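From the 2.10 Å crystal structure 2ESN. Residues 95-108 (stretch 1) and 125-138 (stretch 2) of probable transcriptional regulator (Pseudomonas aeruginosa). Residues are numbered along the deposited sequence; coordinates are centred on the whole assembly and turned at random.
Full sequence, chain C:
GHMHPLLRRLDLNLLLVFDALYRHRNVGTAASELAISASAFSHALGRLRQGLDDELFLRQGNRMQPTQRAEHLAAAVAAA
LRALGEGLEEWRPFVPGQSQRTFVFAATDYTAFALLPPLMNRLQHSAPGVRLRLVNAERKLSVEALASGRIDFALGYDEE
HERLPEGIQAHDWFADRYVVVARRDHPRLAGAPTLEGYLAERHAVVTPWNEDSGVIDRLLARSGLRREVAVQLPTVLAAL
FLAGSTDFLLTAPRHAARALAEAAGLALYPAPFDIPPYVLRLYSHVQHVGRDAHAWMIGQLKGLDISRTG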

# COMPACT_ATOMS: atom_id res chain seq x y z
N VAL C 95 -0.94 26.44 -22.87
CA VAL C 95 -1.69 26.92 -24.05
C VAL C 95 -2.57 25.86 -24.72
O VAL C 95 -2.05 24.91 -25.34
CB VAL C 95 -0.82 27.72 -25.07
CG1 VAL C 95 0.16 28.65 -24.29
CG2 VAL C 95 -0.07 26.81 -26.03
N PRO C 96 -3.91 26.02 -24.59
CA PRO C 96 -4.83 24.96 -25.06
C PRO C 96 -4.51 24.42 -26.47
O PRO C 96 -4.38 23.17 -26.68
CB PRO C 96 -6.20 25.63 -25.00
CG PRO C 96 -6.08 26.80 -24.07
CD PRO C 96 -4.61 27.15 -23.95
N GLY C 97 -4.35 25.36 -27.41
CA GLY C 97 -4.21 25.04 -28.78
C GLY C 97 -3.02 24.24 -29.08
O GLY C 97 -2.96 23.57 -30.10
N GLN C 98 -2.03 24.29 -28.18
CA GLN C 98 -0.75 23.60 -28.45
C GLN C 98 -0.36 22.52 -27.39
O GLN C 98 0.40 21.61 -27.70
CB GLN C 98 0.38 24.65 -28.55
CG GLN C 98 0.05 25.88 -29.44
CD GLN C 98 -0.07 25.53 -30.95
OE1 GLN C 98 0.53 24.56 -31.44
NE2 GLN C 98 -0.84 26.37 -31.71
N SER C 99 -0.96 22.61 -26.21
CA SER C 99 -0.73 21.67 -25.08
C SER C 99 -0.86 20.23 -25.45
O SER C 99 -1.67 19.85 -26.32
CB SER C 99 -1.69 21.93 -23.91
OG SER C 99 -1.49 21.01 -22.85
N GLN C 100 -0.04 19.44 -24.77
CA GLN C 100 0.06 17.99 -25.03
C GLN C 100 -0.23 17.21 -23.75
O GLN C 100 0.03 16.01 -23.67
CB GLN C 100 1.44 17.58 -25.51
CG GLN C 100 1.92 18.26 -26.80
CD GLN C 100 1.08 17.88 -28.01
OE1 GLN C 100 1.00 16.68 -28.32
NE2 GLN C 100 0.51 18.79 -28.65
N ARG C 101 -0.75 17.91 -22.74
CA ARG C 101 -1.00 17.25 -21.49
C ARG C 101 -2.17 16.26 -21.47
O ARG C 101 -3.05 16.26 -22.38
CB ARG C 101 -1.05 18.21 -20.32
CG ARG C 101 -2.16 19.10 -20.25
CD ARG C 101 -1.99 19.85 -18.97
NE ARG C 101 -2.50 19.03 -17.87
CZ ARG C 101 -2.06 19.07 -16.62
NH1 ARG C 101 -1.05 19.89 -16.31
NH2 ARG C 101 -2.61 18.26 -15.73
N THR C 102 -2.11 15.38 -20.48
CA THR C 102 -3.10 14.34 -20.23
C THR C 102 -3.75 14.79 -18.94
O THR C 102 -3.06 15.05 -17.95
CB THR C 102 -2.43 12.98 -20.10
OG1 THR C 102 -1.73 12.70 -21.31
CG2 THR C 102 -3.41 11.81 -19.86
N PHE C 103 -5.07 15.00 -18.99
CA PHE C 103 -5.92 15.15 -17.83
C PHE C 103 -6.43 13.79 -17.35
O PHE C 103 -6.87 12.96 -18.16
CB PHE C 103 -7.07 16.12 -18.14
CG PHE C 103 -6.61 17.51 -18.39
CD1 PHE C 103 -6.14 17.89 -19.65
CD2 PHE C 103 -6.61 18.43 -17.36
CE1 PHE C 103 -5.65 19.16 -19.90
CE2 PHE C 103 -6.16 19.70 -17.57
CZ PHE C 103 -5.71 20.10 -18.86
N VAL C 104 -6.33 13.57 -16.04
CA VAL C 104 -6.69 12.26 -15.44
C VAL C 104 -7.94 12.47 -14.60
O VAL C 104 -7.95 13.34 -13.74
CB VAL C 104 -5.56 11.62 -14.58
CG1 VAL C 104 -6.01 10.23 -13.95
CG2 VAL C 104 -4.27 11.46 -15.39
N PHE C 105 -9.01 11.76 -14.94
CA PHE C 105 -10.26 11.89 -14.23
C PHE C 105 -10.60 10.54 -13.61
O PHE C 105 -10.32 9.51 -14.20
CB PHE C 105 -11.44 12.25 -15.19
CG PHE C 105 -11.44 13.65 -15.73
CD1 PHE C 105 -12.40 14.54 -15.32
CD2 PHE C 105 -10.55 14.04 -16.72
CE1 PHE C 105 -12.46 15.87 -15.85
CE2 PHE C 105 -10.62 15.35 -17.31
CZ PHE C 105 -11.57 16.26 -16.83
N ALA C 106 -11.21 10.59 -12.43
CA ALA C 106 -11.74 9.45 -11.70
C ALA C 106 -13.16 9.50 -12.11
O ALA C 106 -13.77 10.57 -12.12
CB ALA C 106 -11.69 9.68 -10.21
N ALA C 107 -13.71 8.36 -12.47
CA ALA C 107 -15.00 8.43 -13.22
C ALA C 107 -15.74 7.15 -13.09
O ALA C 107 -15.17 6.16 -12.55
CB ALA C 107 -14.73 8.71 -14.70
N THR C 108 -17.00 7.16 -13.55
CA THR C 108 -17.72 5.91 -13.71
C THR C 108 -18.08 5.69 -15.21
O THR C 108 -17.82 6.58 -16.01
CB THR C 108 -19.00 5.91 -12.87
OG1 THR C 108 -19.82 6.99 -13.27
CG2 THR C 108 -18.66 6.02 -11.38
N HIS C 125 -10.91 19.69 -31.65
CA HIS C 125 -10.68 20.84 -32.54
C HIS C 125 -9.91 21.88 -31.79
O HIS C 125 -8.94 22.38 -32.30
CB HIS C 125 -12.03 21.46 -33.04
CG HIS C 125 -12.84 20.54 -33.91
ND1 HIS C 125 -12.36 20.03 -35.10
CD2 HIS C 125 -14.04 19.93 -33.70
CE1 HIS C 125 -13.27 19.21 -35.63
NE2 HIS C 125 -14.29 19.14 -34.79
N SER C 126 -10.39 22.26 -30.61
CA SER C 126 -9.83 23.40 -29.89
C SER C 126 -8.49 23.13 -29.14
O SER C 126 -7.78 24.07 -28.79
CB SER C 126 -10.86 23.97 -28.91
OG SER C 126 -11.04 23.10 -27.79
N ALA C 127 -8.19 21.86 -28.86
CA ALA C 127 -7.04 21.49 -28.06
C ALA C 127 -6.61 20.16 -28.56
O ALA C 127 -6.69 19.17 -27.86
CB ALA C 127 -7.39 21.46 -26.58
N PRO C 128 -6.16 20.13 -29.83
CA PRO C 128 -5.96 18.84 -30.50
C PRO C 128 -4.83 17.96 -29.98
O PRO C 128 -4.71 16.80 -30.39
CB PRO C 128 -5.73 19.22 -31.97
CG PRO C 128 -5.50 20.71 -31.99
CD PRO C 128 -5.88 21.30 -30.70
N GLY C 129 -3.97 18.46 -29.11
CA GLY C 129 -2.92 17.54 -28.55
C GLY C 129 -3.25 17.14 -27.11
O GLY C 129 -2.50 16.37 -26.50
N VAL C 130 -4.36 17.67 -26.58
CA VAL C 130 -4.78 17.38 -25.19
C VAL C 130 -5.39 15.96 -25.17
O VAL C 130 -6.18 15.58 -26.09
CB VAL C 130 -5.76 18.42 -24.65
CG1 VAL C 130 -6.63 17.84 -23.52
CG2 VAL C 130 -5.04 19.71 -24.15
N ARG C 131 -4.96 15.16 -24.18
CA ARG C 131 -5.42 13.81 -23.97
C ARG C 131 -6.15 13.71 -22.68
O ARG C 131 -5.91 14.51 -21.76
CB ARG C 131 -4.24 12.85 -23.86
CG ARG C 131 -3.57 12.65 -25.13
CD ARG C 131 -2.10 13.01 -24.97
NE ARG C 131 -1.69 13.51 -26.27
CZ ARG C 131 -0.51 14.02 -26.61
NH1 ARG C 131 -0.36 14.44 -27.88
NH2 ARG C 131 0.49 14.10 -25.72
N LEU C 132 -7.04 12.73 -22.59
CA LEU C 132 -7.74 12.42 -21.32
C LEU C 132 -7.54 10.98 -20.92
O LEU C 132 -7.46 10.08 -21.79
CB LEU C 132 -9.25 12.75 -21.38
CG LEU C 132 -9.68 14.12 -20.86
CD1 LEU C 132 -9.22 15.26 -21.76
CD2 LEU C 132 -11.20 14.21 -20.66
N ARG C 133 -7.37 10.78 -19.62
CA ARG C 133 -7.26 9.42 -19.02
C ARG C 133 -8.33 9.27 -17.91
O ARG C 133 -8.38 10.04 -16.93
CB ARG C 133 -5.87 9.17 -18.47
CG ARG C 133 -5.50 7.70 -18.37
CD ARG C 133 -5.02 7.45 -17.00
NE ARG C 133 -4.01 6.40 -16.89
CZ ARG C 133 -4.19 5.09 -17.02
NH1 ARG C 133 -5.37 4.52 -17.34
NH2 ARG C 133 -3.11 4.31 -16.85
N LEU C 134 -9.24 8.34 -18.14
CA LEU C 134 -10.30 8.10 -17.12
C LEU C 134 -10.01 6.79 -16.42
O LEU C 134 -9.67 5.86 -17.07
CB LEU C 134 -11.68 8.05 -17.71
CG LEU C 134 -12.41 9.37 -17.77
CD1 LEU C 134 -11.66 10.30 -18.72
CD2 LEU C 134 -13.84 9.02 -18.23
N VAL C 135 -10.12 6.77 -15.10
CA VAL C 135 -9.77 5.60 -14.30
C VAL C 135 -10.95 5.23 -13.43
O VAL C 135 -11.73 6.12 -13.00
CB VAL C 135 -8.47 5.84 -13.41
CG1 VAL C 135 -7.27 6.15 -14.29
CG2 VAL C 135 -8.65 6.97 -12.38
N ASN C 136 -11.12 3.93 -13.18
CA ASN C 136 -12.09 3.48 -12.16
C ASN C 136 -11.43 3.68 -10.81
O ASN C 136 -10.46 3.01 -10.51
CB ASN C 136 -12.38 1.96 -12.30
CG ASN C 136 -13.27 1.61 -13.51
OD1 ASN C 136 -14.18 2.38 -13.91
ND2 ASN C 136 -13.00 0.44 -14.10
N ALA C 137 -11.87 4.62 -10.02
CA ALA C 137 -11.30 4.79 -8.70
C ALA C 137 -12.08 3.96 -7.65
O ALA C 137 -13.29 3.69 -7.83
CB ALA C 137 -11.33 6.26 -8.32
N GLU C 138 -11.43 3.66 -6.51
CA GLU C 138 -12.06 2.79 -5.49
C GLU C 138 -13.18 3.50 -4.73
O GLU C 138 -14.09 2.84 -4.20
CB GLU C 138 -11.01 2.14 -4.57
CG GLU C 138 -9.93 1.34 -5.36
CD GLU C 138 -10.06 -0.21 -5.24
OE1 GLU C 138 -10.67 -0.71 -4.25
OE2 GLU C 138 -9.54 -0.95 -6.13
O HOH W 1 -14.51 6.83 -9.56

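What holds the two backbones together? The two stretches run as neighbouring parallel strands from Thr102 and Arg131 onward, their directions 21° apart. As parallel strands require, the hydrogen bonds zigzag, with alternate residues of each strand using both N and O toward the partner. Arg131 N donates to Arg101 O at 2.8 Å, almost straight at 178°, and Phe103 N returns to Arg131 O at 2.9 Å. The ladder continues with Arg133 N to Phe103 O and Phe105 N to Arg133 O, both 2.7 Å, and then with Val135 N to Phe105 O at 2.9 Å. The last rung, Ala107 N to Val135 O, is 3.0 Å long and bent to 141°. Carbonyls also receive CA-H...O contacts, such as Thr102 CA to Arg131 O and Leu134 CA to Phe105 O, each 3.2 Å.

Why does Arg131 cover more surface than any other residue here? Stretch 1 covers 93 Å² of the residue, backbone included; beyond its two backbone bonds, a long side chain runs back along stretch 1. Its guanidinium lies with one face under Gln100 CA, and NH1 reaches Gln100 OE1 at 2.7 Å; at 128° this hydrogen bond is weak despite its short length. The other end of the Gln100 amide is held within its own stretch, where NE2 donates to Gln98 O at 3.0 Å. Nearer the backbone, Thr102 OG1 sits 3.6 Å from Arg131 CB, on the same sheet face. Gly129 leaves space for this arrangement: a CB there would point toward stretch 1 and lie only 2.1 Å from Gln100 NE2.

What does Phe105 contribute on the opposite face? It has 68 Å² covered, and its side-chain contacts are apolar, as suits a buried aromatic ring. Phe105 CE2 approaches Leu132 CD2 at 3.6 Å, while Phe105 CB lies 4.0 Å from Leu134 CG, so the side chain meets two leucines two residues apart. Leu134 CD2 also touches Ala107 CB at 3.7 Å. Phe103 extends the same hydrophobic layer, with CD1 3.9 Å from Val130 CG1 and CB 4.3 Å from Leu132 CG. Such packing excludes water and backs the hydrogen-bonded ladder with dispersion contacts.

How does Arg133 fit on the face it shares with Thr102 and Val104? It covers 67 Å², nearly as much as Phe105, yet its end leads away from stretch 1, and its NH1 and NH2 are bonded elsewhere in the structure. Besides its backbone bonds, the aliphatic part of the side chain meets stretch 1: Arg133 CB is 3.9 Å from Thr102 CG2 and 4.2 Å from Val104 CG2, and Arg133 CD is 4.2 Å from Val104 CG1. Farther along this face, Val104 CG1 meets Val135 CG1 at 4.3 Å. Past the regular ladder the chains draw apart, and a water donates to Ala107 O at 3.1 Å and weakly accepts from Ala137 N at 3.5 Å, bridging the gap.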